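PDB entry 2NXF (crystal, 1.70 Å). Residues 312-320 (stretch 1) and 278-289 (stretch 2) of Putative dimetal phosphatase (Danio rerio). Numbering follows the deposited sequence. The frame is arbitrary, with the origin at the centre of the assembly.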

# COMPACT_ATOMS: atom_id res chain seq x y z
N GLY A 312 -7.92 -16.81 -4.96
CA GLY A 312 -6.94 -17.56 -4.20
C GLY A 312 -7.02 -17.22 -2.73
O GLY A 312 -8.03 -17.52 -2.07
N ARG A 313 -5.96 -16.59 -2.22
CA ARG A 313 -5.88 -16.23 -0.80
C ARG A 313 -6.75 -15.04 -0.42
O ARG A 313 -6.98 -14.80 0.78
CB ARG A 313 -4.42 -15.95 -0.41
CG ARG A 313 -3.53 -17.17 -0.64
CD ARG A 313 -2.09 -16.88 -0.27
NE ARG A 313 -1.97 -16.33 1.07
CZ ARG A 313 -1.23 -15.27 1.40
NH1 ARG A 313 -0.50 -14.60 0.51
NH2 ARG A 313 -1.23 -14.89 2.67
N VAL A 314 -7.21 -14.27 -1.41
CA VAL A 314 -8.04 -13.08 -1.14
C VAL A 314 -9.53 -13.44 -1.19
O VAL A 314 -10.04 -13.87 -2.23
CB VAL A 314 -7.79 -11.96 -2.16
CG1 VAL A 314 -8.68 -10.73 -1.82
CG2 VAL A 314 -6.32 -11.58 -2.23
N GLU A 315 -10.24 -13.29 -0.07
CA GLU A 315 -11.67 -13.61 -0.05
C GLU A 315 -12.49 -12.43 -0.57
O GLU A 315 -12.07 -11.27 -0.44
CB GLU A 315 -12.14 -13.95 1.37
CG GLU A 315 -11.82 -15.38 1.82
CD GLU A 315 -12.67 -16.45 1.14
OE1 GLU A 315 -13.90 -16.55 1.41
OE2 GLU A 315 -12.07 -17.22 0.34
N ASP A 316 -13.65 -12.72 -1.16
CA ASP A 316 -14.56 -11.65 -1.61
C ASP A 316 -15.00 -10.81 -0.41
O ASP A 316 -14.99 -11.27 0.74
CB ASP A 316 -15.85 -12.22 -2.23
CG ASP A 316 -15.64 -12.95 -3.54
OD1 ASP A 316 -14.52 -12.98 -4.09
OD2 ASP A 316 -16.65 -13.52 -4.03
N LEU A 317 -15.49 -9.61 -0.69
CA LEU A 317 -16.01 -8.72 0.33
C LEU A 317 -17.01 -7.79 -0.32
O LEU A 317 -16.79 -7.33 -1.44
CB LEU A 317 -14.86 -7.91 0.93
CG LEU A 317 -15.04 -7.06 2.18
CD1 LEU A 317 -15.74 -7.80 3.31
CD2 LEU A 317 -13.65 -6.63 2.61
N THR A 318 -18.10 -7.51 0.38
CA THR A 318 -19.06 -6.51 -0.07
C THR A 318 -19.20 -5.44 1.03
O THR A 318 -19.37 -5.77 2.20
CB THR A 318 -20.44 -7.14 -0.41
OG1 THR A 318 -20.28 -8.09 -1.47
CG2 THR A 318 -21.46 -6.07 -0.86
N ILE A 319 -19.11 -4.18 0.63
CA ILE A 319 -19.40 -3.08 1.55
C ILE A 319 -20.69 -2.41 1.09
O ILE A 319 -20.75 -1.86 0.00
CB ILE A 319 -18.30 -1.99 1.57
CG1 ILE A 319 -16.90 -2.60 1.69
CG2 ILE A 319 -18.62 -0.94 2.67
CD1 ILE A 319 -15.80 -1.62 1.24
N THR A 320 -21.71 -2.46 1.94
CA THR A 320 -22.96 -1.75 1.66
C THR A 320 -22.78 -0.30 2.15
O THR A 320 -22.24 -0.07 3.24
CB THR A 320 -24.15 -2.45 2.32
OG1 THR A 320 -24.14 -3.85 1.95
CG2 THR A 320 -25.45 -1.82 1.88
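Stretch 2 (278-289) AQHITLEGVIET

How does stretch 2 run relative to stretch 1? Its strand, beginning at Gln279, passes the strand 317-320 nearly antiparallel, the signed crossing angle being -159°. The axes stay 9.6 Å apart at closest approach, so side chains make the contact there. Beyond Thr282 the chain continues through Glu284 to a turn, where Thr289 N donates a hydrogen bond to Val286 O at 2.9 Å.

What does Arg313 find at that turn? Its CB points toward stretch 2, and its guanidinium enters between Glu284 CB over one face and Glu288 O over the opposite face. Near the plane of the group, Arg313 NH1 lies 3.0 Å from both Gly285 O and Thr289 OG1. Those two acceptor-capable atoms are themselves joined, Thr289 OG1 donating to Gly285 O at 2.8 Å.

How does the chain pass Glu284? Val314 CG2 approaches Glu284 OE1 to 3.4 Å, and Val314 CG1 lies 4.4 Å from Leu283 CD2. Water 1 links the Glu284 side chain to the backbone of stretch 1, donating to Glu284 OE2 (2.7 Å) and accepting from Glu315 N (2.9 Å).

What fills the space between the strands? Leu317 CD2 packs 3.8 Å from Ile281 CG1 and 3.7 Å from Gln279 NE2. Thr318 points away; Ile319 turns back, its CD1 3.7 Å from Gln279 CB.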

# COMPACT_ATOMS: atom_id res chain seq x y z
N ALA A 278 -16.40 2.41 8.45
CA ALA A 278 -15.36 2.34 7.42
C ALA A 278 -14.76 0.94 7.39
O ALA A 278 -14.51 0.35 8.42
CB ALA A 278 -14.29 3.36 7.67
N GLN A 279 -14.55 0.43 6.19
CA GLN A 279 -13.96 -0.89 6.01
C GLN A 279 -12.45 -0.77 5.85
O GLN A 279 -11.98 0.03 5.05
CB GLN A 279 -14.58 -1.52 4.76
CG GLN A 279 -13.97 -2.82 4.35
CD GLN A 279 -14.53 -3.97 5.14
OE1 GLN A 279 -15.75 -4.17 5.18
NE2 GLN A 279 -13.64 -4.74 5.78
N HIS A 280 -11.70 -1.57 6.61
CA HIS A 280 -10.26 -1.69 6.40
C HIS A 280 -9.96 -3.01 5.74
O HIS A 280 -10.48 -4.05 6.16
CB HIS A 280 -9.51 -1.55 7.73
CG HIS A 280 -9.62 -0.16 8.29
ND1 HIS A 280 -8.60 0.75 8.19
CD2 HIS A 280 -10.67 0.49 8.86
CE1 HIS A 280 -8.99 1.91 8.70
NE2 HIS A 280 -10.24 1.77 9.12
N ILE A 281 -9.17 -2.95 4.67
CA ILE A 281 -8.80 -4.14 3.92
C ILE A 281 -7.28 -4.18 3.79
O ILE A 281 -6.67 -3.22 3.30
CB ILE A 281 -9.42 -4.15 2.50
CG1 ILE A 281 -10.94 -3.96 2.57
CG2 ILE A 281 -9.04 -5.44 1.74
CD1 ILE A 281 -11.55 -3.56 1.22
N THR A 282 -6.68 -5.27 4.25
CA THR A 282 -5.25 -5.48 4.04
C THR A 282 -5.10 -6.66 3.09
O THR A 282 -5.46 -7.77 3.43
CB THR A 282 -4.51 -5.75 5.37
OG1 THR A 282 -4.79 -4.68 6.28
CG2 THR A 282 -2.96 -5.86 5.15
N LEU A 283 -4.62 -6.39 1.88
CA LEU A 283 -4.54 -7.41 0.85
C LEU A 283 -3.43 -8.41 1.11
O LEU A 283 -2.30 -8.02 1.45
CB LEU A 283 -4.30 -6.75 -0.51
CG LEU A 283 -5.45 -5.94 -1.08
CD1 LEU A 283 -4.95 -5.17 -2.30
CD2 LEU A 283 -6.63 -6.86 -1.45
N GLU A 284 -3.78 -9.69 0.99
CA GLU A 284 -2.80 -10.78 1.02
C GLU A 284 -1.71 -10.54 -0.02
O GLU A 284 -2.00 -10.04 -1.11
CB GLU A 284 -3.51 -12.11 0.75
CG GLU A 284 -4.41 -12.60 1.91
CD GLU A 284 -5.78 -11.90 2.02
OE1 GLU A 284 -6.18 -11.10 1.16
OE2 GLU A 284 -6.50 -12.18 3.01
N GLY A 285 -0.47 -10.90 0.32
CA GLY A 285 0.66 -10.52 -0.54
C GLY A 285 1.00 -11.59 -1.56
O GLY A 285 1.08 -12.79 -1.24
N VAL A 286 1.22 -11.15 -2.79
CA VAL A 286 1.59 -12.06 -3.88
C VAL A 286 2.87 -12.81 -3.57
O VAL A 286 2.99 -14.03 -3.86
CB VAL A 286 1.76 -11.25 -5.20
CG1 VAL A 286 2.49 -12.08 -6.27
CG2 VAL A 286 0.39 -10.79 -5.72
N ILE A 287 3.84 -12.12 -2.98
CA ILE A 287 5.15 -12.75 -2.73
C ILE A 287 5.08 -14.02 -1.88
O ILE A 287 5.87 -14.93 -2.07
CB ILE A 287 6.17 -11.75 -2.18
CG1 ILE A 287 7.58 -12.35 -2.09
CG2 ILE A 287 5.73 -11.18 -0.81
CD1 ILE A 287 8.17 -12.75 -3.46
N GLU A 288 4.13 -14.09 -0.94
CA GLU A 288 4.06 -15.29 -0.09
C GLU A 288 3.02 -16.29 -0.58
O GLU A 288 2.67 -17.23 0.14
CB GLU A 288 3.85 -14.91 1.38
CG GLU A 288 5.15 -14.30 1.94
CD GLU A 288 5.05 -13.81 3.37
OE1 GLU A 288 4.05 -14.10 4.04
OE2 GLU A 288 6.02 -13.14 3.81
N THR A 289 2.55 -16.07 -1.80
CA THR A 289 1.56 -16.95 -2.46
C THR A 289 2.25 -17.99 -3.38
O THR A 289 2.94 -17.58 -4.32
CB THR A 289 0.57 -16.14 -3.26
OG1 THR A 289 0.02 -15.11 -2.43
CG2 THR A 289 -0.55 -17.05 -3.79
O HOH W 1 -8.97 -13.04 2.53